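Local coordinates for histidinol-phosphatase (Bordetella pertussis, PDB 3FVV), which probably hydrolyses histidinol phosphate to histidinol and phosphate, the penultimate step of histidine biosynthesis, as a magnesium-dependent member of the HAD superfamily, at residues D10-H13 / D19-Y22; T31-D36 / H81-R86; R42-L47 / A62-G67; A136-Y141 / V161-Q166. All blocks are in the same frame, centred on the assembly; numbering follows the deposited sequence.

Contact 1: D10-H13 / D19-Y22; sequences DLDH and DSDY. With SO4 (sulfate ion), chain C.
The loop 10-13 and the helix start 19-22 come closest at Asp12 and Asp19, whose CA atoms lie 4.7 Å apart. Together with Thr14, Asp10 and Asp12 spell the DxDxT signature (motif I) of HAD hydrolases, in which, as in relatives, the first aspartate is probably the nucleophile and the second the general acid/base. The carboxylate of Asp12 is divided between two tasks. Its OD1 takes two bonds from Ser20: OG arrives on the syn lone pair at 2.6 Å, and N comes from above the carboxylate plane (67° out of it) at 2.8 Å. With OG between the backbone N and the carbonyl carbon (chi1 74°), both Ser20 donors face the same oxygen, which fixes the rotation of the carboxylate. OD2 is left for the sulfate, 2.6 Å from its O4, and also bonds Thr117. Asp19 caps the new helix, its OD1 accepting from Asp21 N at 3.0 Å and its OD2 only weakly from Tyr22 N. The His13 ring leans obliquely on Asp19, with NE2 3.6 Å from CB. The sulfate, probably from the crystallisation liquor, occupies a place consistent with that of the substrate phosphate. Its O1 lies 2.9 Å from Asp10 OD1 and receives a nearly straight bond (174°) from Asp12 N at 3.0 Å.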
loop_
_atom_site.group_PDB
_atom_site.type_symbol
_atom_site.label_atom_id
_atom_site.label_comp_id
_atom_site.label_asym_id
_atom_site.label_seq_id
_atom_site.Cartn_x
_atom_site.Cartn_y
_atom_site.Cartn_z
ATOM N N ASP A 10 6.203 -0.399 -2.997
ATOM C CA ASP A 10 4.776 -0.755 -3.032
ATOM C C ASP A 10 4.518 -1.888 -2.019
ATOM O O ASP A 10 5.416 -2.632 -1.676
ATOM C CB ASP A 10 4.420 -1.216 -4.465
ATOM C CG ASP A 10 2.905 -1.519 -4.636
ATOM O OD1 ASP A 10 2.081 -0.613 -4.280
ATOM O OD2 ASP A 10 2.547 -2.637 -5.080
ATOM N N LEU A 11 3.298 -2.036 -1.520
ATOM C CA LEU A 11 2.987 -3.116 -0.588
ATOM C C LEU A 11 2.251 -4.310 -1.224
ATOM O O LEU A 11 2.811 -5.414 -1.308
ATOM C CB LEU A 11 2.157 -2.608 0.593
ATOM C CG LEU A 11 1.762 -3.649 1.635
ATOM C CD1 LEU A 11 2.977 -4.208 2.274
ATOM C CD2 LEU A 11 0.778 -3.032 2.746
ATOM N N ASP A 12 1.026 -4.095 -1.688
ATOM C CA ASP A 12 0.157 -5.228 -2.014
ATOM C C ASP A 12 0.643 -5.919 -3.253
ATOM O O ASP A 12 0.773 -5.293 -4.274
ATOM C CB ASP A 12 -1.305 -4.779 -2.122
ATOM C CG ASP A 12 -1.814 -4.154 -0.815
ATOM O OD1 ASP A 12 -1.615 -4.724 0.270
ATOM O OD2 ASP A 12 -2.359 -3.052 -0.842
ATOM N N HIS A 13 0.975 -7.206 -3.115
ATOM C CA HIS A 13 1.499 -8.049 -4.205
ATOM C C HIS A 13 2.929 -7.733 -4.554
ATOM O O HIS A 13 3.486 -8.360 -5.426
ATOM C CB HIS A 13 0.635 -7.955 -5.448
ATOM C CG HIS A 13 -0.763 -8.410 -5.205
ATOM N ND1 HIS A 13 -1.062 -9.713 -4.893
ATOM C CD2 HIS A 13 -1.931 -7.732 -5.162
ATOM C CE1 HIS A 13 -2.364 -9.830 -4.700
ATOM N NE2 HIS A 13 -2.917 -8.643 -4.862
ATOM N N ASP A 19 -3.372 -8.974 -1.259
ATOM C CA ASP A 19 -3.869 -7.609 -1.200
ATOM C C ASP A 19 -4.398 -7.352 0.200
ATOM O O ASP A 19 -5.479 -7.836 0.612
ATOM C CB ASP A 19 -5.007 -7.387 -2.234
ATOM C CG ASP A 19 -5.652 -6.017 -2.085
ATOM O OD1 ASP A 19 -5.060 -5.118 -1.480
ATOM O OD2 ASP A 19 -6.757 -5.839 -2.578
ATOM N N SER A 20 -3.667 -6.531 0.920
ATOM C CA SER A 20 -3.961 -6.283 2.303
ATOM C C SER A 20 -5.331 -5.537 2.454
ATOM O O SER A 20 -6.028 -5.699 3.433
ATOM C CB SER A 20 -2.784 -5.569 2.979
ATOM O OG SER A 20 -2.660 -4.190 2.624
ATOM N N ASP A 21 -5.746 -4.803 1.441
ATOM C CA ASP A 21 -6.988 -3.990 1.509
ATOM C C ASP A 21 -8.165 -4.990 1.548
ATOM O O ASP A 21 -8.927 -5.033 2.498
ATOM C CB ASP A 21 -7.026 -3.081 0.274
ATOM C CG ASP A 21 -7.766 -1.774 0.486
ATOM O OD1 ASP A 21 -8.050 -1.361 1.625
ATOM O OD2 ASP A 21 -8.087 -1.146 -0.564
ATOM N N TYR A 22 -8.248 -5.831 0.522
ATOM C CA TYR A 22 -9.274 -6.876 0.405
ATOM C C TYR A 22 -9.225 -7.869 1.580
ATOM O O TYR A 22 -10.253 -8.163 2.192
ATOM C CB TYR A 22 -9.154 -7.610 -0.921
ATOM C CG TYR A 22 -10.258 -8.647 -1.018
ATOM C CD1 TYR A 22 -11.562 -8.272 -1.357
ATOM C CD2 TYR A 22 -10.030 -9.961 -0.635
ATOM C CE1 TYR A 22 -12.622 -9.211 -1.377
ATOM C CE2 TYR A 22 -11.055 -10.912 -0.658
ATOM C CZ TYR A 22 -12.356 -10.536 -1.024
ATOM O OH TYR A 22 -13.372 -11.477 -1.015
HETATM S S SO4 C . -0.836 -0.921 -3.165
HETATM O O1 SO4 C . 0.226 -1.288 -2.154
HETATM O O2 SO4 C . -0.838 0.549 -3.528
HETATM O O3 SO4 C . -0.642 -1.844 -4.272
HETATM O O4 SO4 C . -2.181 -1.175 -2.625
#

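Contact 2: T31-D36 / H81-R86; sequences TGRAGD and HEEFMR
Arg33 and Glu83 meet obliquely in a salt bridge, with the guanidinium and carboxylate planes turned 64° against each other. The bond from Arg33 NH2 is the directed one: Glu83 OE1 lies 9° out of the Arg33 guanidinium plane and receives NH2 on its syn lone pair at 3.2 Å. A second, weak bond from Arg33 NH1 to the same OE1 measures 3.4 Å, and the position of NH1 is less certain. The carboxylate therefore presents one oxygen to the edge of the guanidinium, and its other oxygen, OE2, sits 3.6 Å from Thr31 OG1. Glu83 reaches this far because CG is anti to the backbone N (chi1 175°) and the chain stays extended beyond it. The arginine chain bends only at chi2, and Thr31 O of its own loop lies over one face of the guanidinium, offset toward the rim. Trp80, one helical turn before Glu83, makes a cation-pi contact with the same guanidinium, and Phe27 touches both Arg33 and Glu83. The backbones stay apart, the nearest CA pair, Thr31 and Phe84, being 10.1 Å from each other. The ion pair joins the loop between helices 20-30 and 37-53 to helix 74-89, at the surface of the four-helix C1-type cap that SerB-like HAD phosphatases insert after the DxDxT motif.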
loop_
_atom_site.group_PDB
_atom_site.type_symbol
_atom_site.label_atom_id
_atom_site.label_comp_id
_atom_site.label_asym_id
_atom_site.label_seq_id
_atom_site.Cartn_x
_atom_site.Cartn_y
_atom_site.Cartn_z
ATOM N N THR A 31 -15.265 -12.443 10.380
ATOM C CA THR A 31 -14.965 -12.496 11.746
ATOM C C THR A 31 -15.974 -11.868 12.747
ATOM O O THR A 31 -15.568 -11.482 13.824
ATOM C CB THR A 31 -13.551 -11.879 11.826
ATOM O OG1 THR A 31 -12.697 -12.689 12.600
ATOM C CG2 THR A 31 -13.539 -10.501 12.255
ATOM N N GLY A 32 -17.255 -11.681 12.521
ATOM C CA GLY A 32 -17.888 -10.934 11.534
ATOM C C GLY A 32 -18.234 -9.622 12.310
ATOM O O GLY A 32 -19.075 -9.558 13.226
ATOM N N ARG A 33 -17.503 -8.588 11.949
ATOM C CA ARG A 33 -17.544 -7.318 12.575
ATOM C C ARG A 33 -18.030 -6.341 11.545
ATOM O O ARG A 33 -17.919 -5.163 11.741
ATOM C CB ARG A 33 -16.124 -6.992 13.021
ATOM C CG ARG A 33 -15.744 -7.811 14.198
ATOM C CD ARG A 33 -14.323 -8.190 14.171
ATOM N NE ARG A 33 -13.935 -8.842 15.432
ATOM C CZ ARG A 33 -12.822 -9.551 15.571
ATOM N NH1 ARG A 33 -11.996 -9.701 14.528
ATOM N NH2 ARG A 33 -12.518 -10.082 16.737
ATOM N N ALA A 34 -18.574 -6.851 10.437
ATOM C CA ALA A 34 -19.066 -5.981 9.333
ATOM C C ALA A 34 -20.503 -6.388 9.009
ATOM O O ALA A 34 -20.951 -6.238 7.877
ATOM C CB ALA A 34 -18.160 -6.106 8.091
ATOM N N GLY A 35 -21.197 -6.948 10.010
ATOM C CA GLY A 35 -22.556 -7.497 9.825
ATOM C C GLY A 35 -22.601 -9.013 9.716
ATOM O O GLY A 35 -21.692 -9.724 10.125
ATOM N N ASP A 36 -23.705 -9.532 9.182
ATOM C CA ASP A 36 -23.771 -10.960 8.841
ATOM C C ASP A 36 -22.639 -11.312 7.863
ATOM O O ASP A 36 -22.476 -10.665 6.797
ATOM C CB ASP A 36 -25.111 -11.311 8.208
ATOM C CG ASP A 36 -25.098 -12.683 7.579
ATOM O OD1 ASP A 36 -25.010 -13.668 8.351
ATOM O OD2 ASP A 36 -25.137 -12.781 6.326
ATOM N N HIS A 81 -7.210 -5.312 14.400
ATOM C CA HIS A 81 -6.082 -5.278 13.498
ATOM C C HIS A 81 -4.903 -6.122 14.004
ATOM O O HIS A 81 -4.242 -6.730 13.242
ATOM C CB HIS A 81 -5.699 -3.850 13.175
ATOM C CG HIS A 81 -4.663 -3.751 12.115
ATOM N ND1 HIS A 81 -4.969 -3.586 10.773
ATOM C CD2 HIS A 81 -3.330 -3.851 12.180
ATOM C CE1 HIS A 81 -3.854 -3.562 10.072
ATOM N NE2 HIS A 81 -2.845 -3.725 10.898
ATOM N N GLU A 82 -4.639 -6.137 15.294
ATOM C CA GLU A 82 -3.606 -7.032 15.808
ATOM C C GLU A 82 -3.895 -8.476 15.499
ATOM O O GLU A 82 -3.044 -9.217 15.126
ATOM C CB GLU A 82 -3.389 -6.888 17.326
ATOM C CG GLU A 82 -2.917 -5.527 17.772
ATOM C CD GLU A 82 -3.060 -5.297 19.280
ATOM O OE1 GLU A 82 -3.317 -6.262 20.020
ATOM O OE2 GLU A 82 -2.967 -4.133 19.736
ATOM N N GLU A 83 -5.134 -8.891 15.615
ATOM C CA GLU A 83 -5.470 -10.249 15.265
ATOM C C GLU A 83 -5.231 -10.501 13.769
ATOM O O GLU A 83 -4.793 -11.552 13.392
ATOM C CB GLU A 83 -6.952 -10.476 15.654
ATOM C CG GLU A 83 -7.514 -11.834 15.241
ATOM C CD GLU A 83 -9.064 -11.870 15.461
ATOM O OE1 GLU A 83 -9.554 -11.142 16.371
ATOM O OE2 GLU A 83 -9.775 -12.560 14.679
ATOM N N PHE A 84 -5.599 -9.527 12.932
ATOM C CA PHE A 84 -5.355 -9.530 11.505
ATOM C C PHE A 84 -3.865 -9.660 11.202
ATOM O O PHE A 84 -3.473 -10.394 10.300
ATOM C CB PHE A 84 -5.925 -8.241 10.905
ATOM C CG PHE A 84 -5.648 -8.028 9.422
ATOM C CD1 PHE A 84 -6.185 -8.895 8.467
ATOM C CD2 PHE A 84 -4.945 -6.953 9.002
ATOM C CE1 PHE A 84 -6.001 -8.719 7.134
ATOM C CE2 PHE A 84 -4.715 -6.718 7.602
ATOM C CZ PHE A 84 -5.258 -7.598 6.675
ATOM N N MET A 85 -3.057 -8.924 11.945
ATOM C CA MET A 85 -1.617 -8.995 11.706
ATOM C C MET A 85 -1.138 -10.391 12.012
ATOM O O MET A 85 -0.441 -10.994 11.200
ATOM C CB MET A 85 -0.818 -8.012 12.564
ATOM C CG MET A 85 -0.856 -6.589 12.074
ATOM S SD MET A 85 -0.078 -6.261 10.462
ATOM C CE MET A 85 1.652 -6.474 11.000
ATOM N N ARG A 86 -1.576 -10.925 13.159
ATOM C CA ARG A 86 -1.125 -12.248 13.630
ATOM C C ARG A 86 -1.571 -13.405 12.727
ATOM O O ARG A 86 -0.833 -14.384 12.554
ATOM C CB ARG A 86 -1.672 -12.438 15.059
ATOM C CG ARG A 86 -1.621 -13.782 15.634
ATOM C CD ARG A 86 -2.320 -13.897 17.094
ATOM N NE ARG A 86 -1.955 -12.708 17.844
ATOM C CZ ARG A 86 -2.775 -11.702 18.200
ATOM N NH1 ARG A 86 -4.097 -11.745 18.047
ATOM N NH2 ARG A 86 -2.253 -10.659 18.793
#

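Contact 3: R42-L47 / A62-G67; sequences RRNDDL and AEFMLG
Leu47 and Phe64 both carry CG anti to the backbone N, with chi1 of -178° and 170°, and these torsions send the two side chains past each other in opposite directions across the gap between their helices. Phe64 thereby lays one face of its ring against Leu47, whose CB stands 4.2 Å from the ring centroid and almost on the ring normal, a CH-pi contact over the face. The two methyls continue the overlap toward the root of the phenylalanine: Leu47 CD1 is 3.4 Å from Phe64 CB, and Leu47 CD2 is 3.4 Å from Phe64 CD2. Asn44 approaches the same ring differently. Its OD1 lies in the ring plane, 3.3 Å from Phe64 CZ and 3.4 Å from CE2, with the amide at about a right angle to the ring, so the carbonyl oxygen faces the C-H rim, whose partial positive charge probably favours it. The helices carrying these groups, 37-53 and 58-70, are nearly antiparallel neighbours in the helical cap of this HAD phosphatase. Their short segments run at 162° to each other with axes 11.2 Å apart, a spacing wide enough for the Phe64 ring to lie between them. The backbones are nearest at Leu47 and Phe64, where the CA atoms are 7.8 Å apart. Helix 20-30 adjoins both partners: Asn44 ND2 bonds weakly to Ala25 O, and Met65 packs on Asp21 and Ala25. Leu47 also leans on Leu56, in the loop that joins the two helices.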
loop_
_atom_site.group_PDB
_atom_site.type_symbol
_atom_site.label_atom_id
_atom_site.label_comp_id
_atom_site.label_asym_id
_atom_site.label_seq_id
_atom_site.Cartn_x
_atom_site.Cartn_y
_atom_site.Cartn_z
ATOM N N ARG A 42 -20.413 -10.665 0.536
ATOM C CA ARG A 42 -21.137 -10.349 -0.684
ATOM C C ARG A 42 -20.979 -8.874 -1.035
ATOM O O ARG A 42 -20.664 -8.537 -2.170
ATOM C CB ARG A 42 -22.607 -10.675 -0.524
ATOM C CG ARG A 42 -23.350 -10.702 -1.795
ATOM C CD ARG A 42 -24.824 -10.812 -1.493
ATOM N NE ARG A 42 -25.619 -11.108 -2.684
ATOM C CZ ARG A 42 -25.717 -12.309 -3.245
ATOM N NH1 ARG A 42 -25.045 -13.348 -2.751
ATOM N NH2 ARG A 42 -26.481 -12.474 -4.315
ATOM N N ARG A 43 -21.186 -7.997 -0.052
ATOM C CA ARG A 43 -20.995 -6.580 -0.283
ATOM C C ARG A 43 -19.549 -6.220 -0.665
ATOM O O ARG A 43 -19.344 -5.420 -1.571
ATOM C CB ARG A 43 -21.459 -5.767 0.914
ATOM C CG ARG A 43 -22.954 -5.426 0.887
ATOM C CD ARG A 43 -23.204 -4.325 1.882
ATOM N NE ARG A 43 -22.589 -4.660 3.166
ATOM C CZ ARG A 43 -23.112 -5.505 4.065
ATOM N NH1 ARG A 43 -24.286 -6.117 3.840
ATOM N NH2 ARG A 43 -22.461 -5.743 5.205
ATOM N N ASN A 44 -18.561 -6.811 0.013
ATOM C CA ASN A 44 -17.131 -6.671 -0.424
ATOM C C ASN A 44 -16.877 -7.044 -1.896
ATOM O O ASN A 44 -16.252 -6.284 -2.656
ATOM C CB ASN A 44 -16.174 -7.498 0.466
ATOM C CG ASN A 44 -16.131 -6.986 1.910
ATOM O OD1 ASN A 44 -16.420 -5.814 2.147
ATOM N ND2 ASN A 44 -15.759 -7.850 2.870
ATOM N N ASP A 45 -17.364 -8.223 -2.284
ATOM C CA ASP A 45 -17.110 -8.726 -3.631
ATOM C C ASP A 45 -17.824 -7.851 -4.641
ATOM O O ASP A 45 -17.240 -7.454 -5.667
ATOM C CB ASP A 45 -17.524 -10.194 -3.776
ATOM C CG ASP A 45 -16.647 -11.150 -2.932
ATOM O OD1 ASP A 45 -15.496 -10.832 -2.554
ATOM O OD2 ASP A 45 -17.135 -12.241 -2.611
ATOM N N ASP A 46 -19.057 -7.501 -4.323
ATOM C CA ASP A 46 -19.821 -6.645 -5.202
ATOM C C ASP A 46 -19.145 -5.244 -5.412
ATOM O O ASP A 46 -19.132 -4.723 -6.547
ATOM C CB ASP A 46 -21.253 -6.526 -4.687
ATOM C CG ASP A 46 -22.118 -5.655 -5.564
ATOM O OD1 ASP A 46 -22.233 -5.922 -6.795
ATOM O OD2 ASP A 46 -22.688 -4.695 -5.008
ATOM N N LEU A 47 -18.571 -4.659 -4.342
ATOM C CA LEU A 47 -17.714 -3.476 -4.509
ATOM C C LEU A 47 -16.559 -3.740 -5.493
ATOM O O LEU A 47 -16.371 -3.002 -6.443
ATOM C CB LEU A 47 -17.123 -2.981 -3.178
ATOM C CG LEU A 47 -16.265 -1.716 -3.410
ATOM C CD1 LEU A 47 -17.118 -0.434 -3.239
ATOM C CD2 LEU A 47 -15.038 -1.732 -2.550
ATOM N N ALA A 62 -12.179 3.454 -2.510
ATOM C CA ALA A 62 -11.384 3.784 -1.291
ATOM C C ALA A 62 -12.349 4.144 -0.189
ATOM O O ALA A 62 -12.219 3.658 0.944
ATOM C CB ALA A 62 -10.372 4.918 -1.543
ATOM N N GLU A 63 -13.375 4.933 -0.523
ATOM C CA GLU A 63 -14.383 5.278 0.491
ATOM C C GLU A 63 -15.101 4.114 1.123
ATOM O O GLU A 63 -15.235 4.083 2.346
ATOM C CB GLU A 63 -15.408 6.247 -0.071
ATOM C CG GLU A 63 -14.869 7.663 0.062
ATOM C CD GLU A 63 -15.479 8.626 -0.916
ATOM O OE1 GLU A 63 -16.575 8.331 -1.486
ATOM O OE2 GLU A 63 -14.850 9.689 -1.086
ATOM N N PHE A 64 -15.556 3.149 0.322
ATOM C CA PHE A 64 -16.207 1.925 0.889
ATOM C C PHE A 64 -15.294 1.247 1.946
ATOM O O PHE A 64 -15.737 0.804 3.005
ATOM C CB PHE A 64 -16.529 0.931 -0.215
ATOM C CG PHE A 64 -16.964 -0.404 0.303
ATOM C CD1 PHE A 64 -18.299 -0.689 0.469
ATOM C CD2 PHE A 64 -16.022 -1.371 0.653
ATOM C CE1 PHE A 64 -18.708 -1.943 1.003
ATOM C CE2 PHE A 64 -16.414 -2.583 1.187
ATOM C CZ PHE A 64 -17.761 -2.863 1.358
ATOM N N MET A 65 -14.026 1.124 1.606
ATOM C CA MET A 65 -13.012 0.578 2.516
ATOM C C MET A 65 -12.879 1.379 3.822
ATOM O O MET A 65 -12.818 0.813 4.899
ATOM C CB MET A 65 -11.649 0.446 1.780
ATOM C CG MET A 65 -11.622 -0.604 0.626
ATOM S SD MET A 65 -12.128 -2.297 1.206
ATOM C CE MET A 65 -11.368 -3.304 -0.041
ATOM N N LEU A 66 -12.890 2.699 3.748
ATOM C CA LEU A 66 -12.808 3.541 4.944
ATOM C C LEU A 66 -14.086 3.485 5.734
ATOM O O LEU A 66 -14.080 3.709 6.966
ATOM C CB LEU A 66 -12.473 5.004 4.618
ATOM C CG LEU A 66 -11.168 5.186 3.860
ATOM C CD1 LEU A 66 -10.903 6.642 3.572
ATOM C CD2 LEU A 66 -10.004 4.624 4.640
ATOM N N GLY A 67 -15.183 3.194 5.044
ATOM C CA GLY A 67 -16.469 3.073 5.691
ATOM C C GLY A 67 -16.424 1.884 6.616
ATOM O O GLY A 67 -17.136 1.854 7.605
#

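Contact 4: A136-Y141 / V161-Q166; sequences ATDPEY and VVRVNQ
Arg163 grips Ala136 through a single oxygen: NH1 and NH2 both donate end-on to Ala136 O, at 2.9 Å and 3.1 Å. The oxygen lies near the guanidinium plane, at its edge, while from the side of the peptide both nitrogens arrive on the same face of the carbonyl plane, NH1 52° out of it. Asp138 adds charge without a directed bond. Its OD2 is 3.4 Å from Arg163 NH2 but well out of the guanidinium plane, so the pair is a salt bridge in which no N-H points at the carboxylate. A water joins the cluster, accepting from Arg163 NH2 at 3.1 Å and from Ala136 N at 2.9 Å, and lying 2.8 Å from Asp138 OD1, to which it probably donates. The arginine reaches this spot by folding its chain, with bends at chi2 (-73°) and chi3 (-54°). Strand and helix belong to the Rossmann-like HAD core: strand 133-142 is the edge of its parallel run next to strand 110-115, and beyond a short irregular stretch near Thr137 it continues into antiparallel pairing with strands 145-147 and 150-151. Helix 158-170 carries Lys160, which bonds the bound sulfate and pairs with Asp10, as does the motif III lysine of the superfamily. Further out, Asp138 OD1 also bonds Ser119 OG, Thr137 OG1 bonds Ser155 N, and Arg163 NH1 has a second acceptor in Thr153 O. Ile135 packs against the arginine and Val164, and Val164 in turn against Leu193 of helix 191-196.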
loop_
_atom_site.group_PDB
_atom_site.type_symbol
_atom_site.label_atom_id
_atom_site.label_comp_id
_atom_site.label_asym_id
_atom_site.label_seq_id
_atom_site.Cartn_x
_atom_site.Cartn_y
_atom_site.Cartn_z
ATOM N N ALA A 136 0.797 6.512 2.585
ATOM C CA ALA A 136 -0.437 5.748 2.338
ATOM C C ALA A 136 -1.647 6.664 2.256
ATOM O O ALA A 136 -1.619 7.766 2.748
ATOM C CB ALA A 136 -0.683 4.697 3.470
ATOM N N THR A 137 -2.728 6.199 1.622
ATOM C CA THR A 137 -3.998 6.948 1.632
ATOM C C THR A 137 -4.383 7.076 3.110
ATOM O O THR A 137 -4.281 6.114 3.877
ATOM C CB THR A 137 -5.022 6.218 0.826
ATOM O OG1 THR A 137 -4.528 6.199 -0.513
ATOM C CG2 THR A 137 -6.476 6.891 0.858
ATOM N N ASP A 138 -4.745 8.277 3.517
ATOM C CA ASP A 138 -5.011 8.541 4.911
ATOM C C ASP A 138 -6.491 8.681 5.147
ATOM O O ASP A 138 -7.175 9.500 4.512
ATOM C CB ASP A 138 -4.308 9.809 5.412
ATOM C CG ASP A 138 -2.771 9.644 5.445
ATOM O OD1 ASP A 138 -2.266 8.568 5.893
ATOM O OD2 ASP A 138 -2.093 10.599 5.006
ATOM N N PRO A 139 -6.981 7.935 6.132
ATOM C CA PRO A 139 -8.372 8.080 6.498
ATOM C C PRO A 139 -8.567 9.301 7.373
ATOM O O PRO A 139 -7.808 9.501 8.316
ATOM C CB PRO A 139 -8.678 6.782 7.287
ATOM C CG PRO A 139 -7.470 6.190 7.640
ATOM C CD PRO A 139 -6.272 6.941 6.955
ATOM N N GLU A 140 -9.553 10.141 7.061
ATOM C CA GLU A 140 -9.901 11.235 7.947
ATOM C C GLU A 140 -10.371 10.646 9.308
ATOM O O GLU A 140 -11.201 9.697 9.358
ATOM C CB GLU A 140 -11.007 12.089 7.324
ATOM C CG GLU A 140 -11.451 13.245 8.145
ATOM C CD GLU A 140 -12.738 13.898 7.540
ATOM O OE1 GLU A 140 -13.739 13.199 7.236
ATOM O OE2 GLU A 140 -12.710 15.106 7.344
ATOM N N TYR A 141 -9.847 11.244 10.370
ATOM C CA TYR A 141 -10.139 10.886 11.776
ATOM C C TYR A 141 -10.533 12.150 12.433
ATOM O O TYR A 141 -9.768 13.098 12.397
ATOM C CB TYR A 141 -8.873 10.386 12.443
ATOM C CG TYR A 141 -9.041 9.796 13.817
ATOM C CD1 TYR A 141 -9.647 8.569 13.998
ATOM C CD2 TYR A 141 -8.507 10.416 14.916
ATOM C CE1 TYR A 141 -9.755 8.014 15.248
ATOM C CE2 TYR A 141 -8.588 9.846 16.210
ATOM C CZ TYR A 141 -9.219 8.643 16.369
ATOM O OH TYR A 141 -9.336 8.060 17.634
ATOM N N VAL A 161 2.881 9.867 -6.725
ATOM C CA VAL A 161 3.943 10.811 -7.090
ATOM C C VAL A 161 3.839 12.090 -6.285
ATOM O O VAL A 161 4.824 12.511 -5.631
ATOM C CB VAL A 161 4.069 11.067 -8.648
ATOM C CG1 VAL A 161 5.348 11.941 -8.957
ATOM C CG2 VAL A 161 4.136 9.751 -9.401
ATOM N N VAL A 162 2.657 12.691 -6.287
ATOM C CA VAL A 162 2.387 13.875 -5.476
ATOM C C VAL A 162 2.774 13.626 -3.980
ATOM O O VAL A 162 3.557 14.370 -3.386
ATOM C CB VAL A 162 0.878 14.289 -5.644
ATOM C CG1 VAL A 162 0.451 15.447 -4.715
ATOM C CG2 VAL A 162 0.610 14.656 -7.098
ATOM N N ARG A 163 2.289 12.519 -3.405
ATOM C CA ARG A 163 2.509 12.270 -2.002
ATOM C C ARG A 163 3.989 12.082 -1.681
ATOM O O ARG A 163 4.466 12.555 -0.685
ATOM C CB ARG A 163 1.673 11.047 -1.536
ATOM C CG ARG A 163 0.213 11.355 -1.464
ATOM C CD ARG A 163 -0.109 12.283 -0.220
ATOM N NE ARG A 163 0.412 11.653 0.992
ATOM C CZ ARG A 163 -0.202 10.675 1.669
ATOM N NH1 ARG A 163 -1.364 10.219 1.285
ATOM N NH2 ARG A 163 0.376 10.101 2.717
ATOM N N VAL A 164 4.715 11.398 -2.549
ATOM C CA VAL A 164 6.118 11.181 -2.330
ATOM C C VAL A 164 6.816 12.548 -2.377
ATOM O O VAL A 164 7.693 12.838 -1.544
ATOM C CB VAL A 164 6.699 10.223 -3.399
ATOM C CG1 VAL A 164 8.183 10.284 -3.355
ATOM C CG2 VAL A 164 6.205 8.751 -3.156
ATOM N N ASN A 165 6.475 13.398 -3.354
ATOM C CA ASN A 165 7.178 14.713 -3.442
ATOM C C ASN A 165 6.828 15.611 -2.220
ATOM O O ASN A 165 7.727 16.266 -1.614
ATOM C CB ASN A 165 6.956 15.398 -4.786
ATOM C CG ASN A 165 7.624 14.651 -5.964
ATOM O OD1 ASN A 165 7.020 14.485 -7.056
ATOM N ND2 ASN A 165 8.846 14.208 -5.754
ATOM N N GLN A 166 5.568 15.556 -1.786
ATOM C CA GLN A 166 5.175 16.316 -0.590
ATOM C C GLN A 166 5.922 15.827 0.627
ATOM O O GLN A 166 6.398 16.633 1.385
ATOM C CB GLN A 166 3.678 16.287 -0.360
ATOM C CG GLN A 166 2.938 16.914 -1.485
ATOM C CD GLN A 166 1.450 16.798 -1.397
ATOM O OE1 GLN A 166 0.890 15.754 -1.022
ATOM N NE2 GLN A 166 0.766 17.877 -1.825
HETATM O O HOH W 1 0.327 7.982 5.036
#

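Overall arrangement
Contact 1 lies where core and cap join, about 6 Å from the chain centre, and is mainly polar, organised round a bound anion. Contact 4, in the core domain on its flank, joins strand to helix through one arginine and a water. Contacts 2 and 3, about 19 Å and 17 Å from the chain centre, belong to the helical cap: the first is a surface ion pair, the second apolar and aromatic packing. Helix 20-30 connects the two regions, since Ser20 O touches Phe84, Tyr22 OH probably bonds Asp45 and Asp21 packs on Met65. Cap and core meet again where Leu66 of contact 3 touches Pro139 of contact 4, whereas contacts 1 and 4 do not touch.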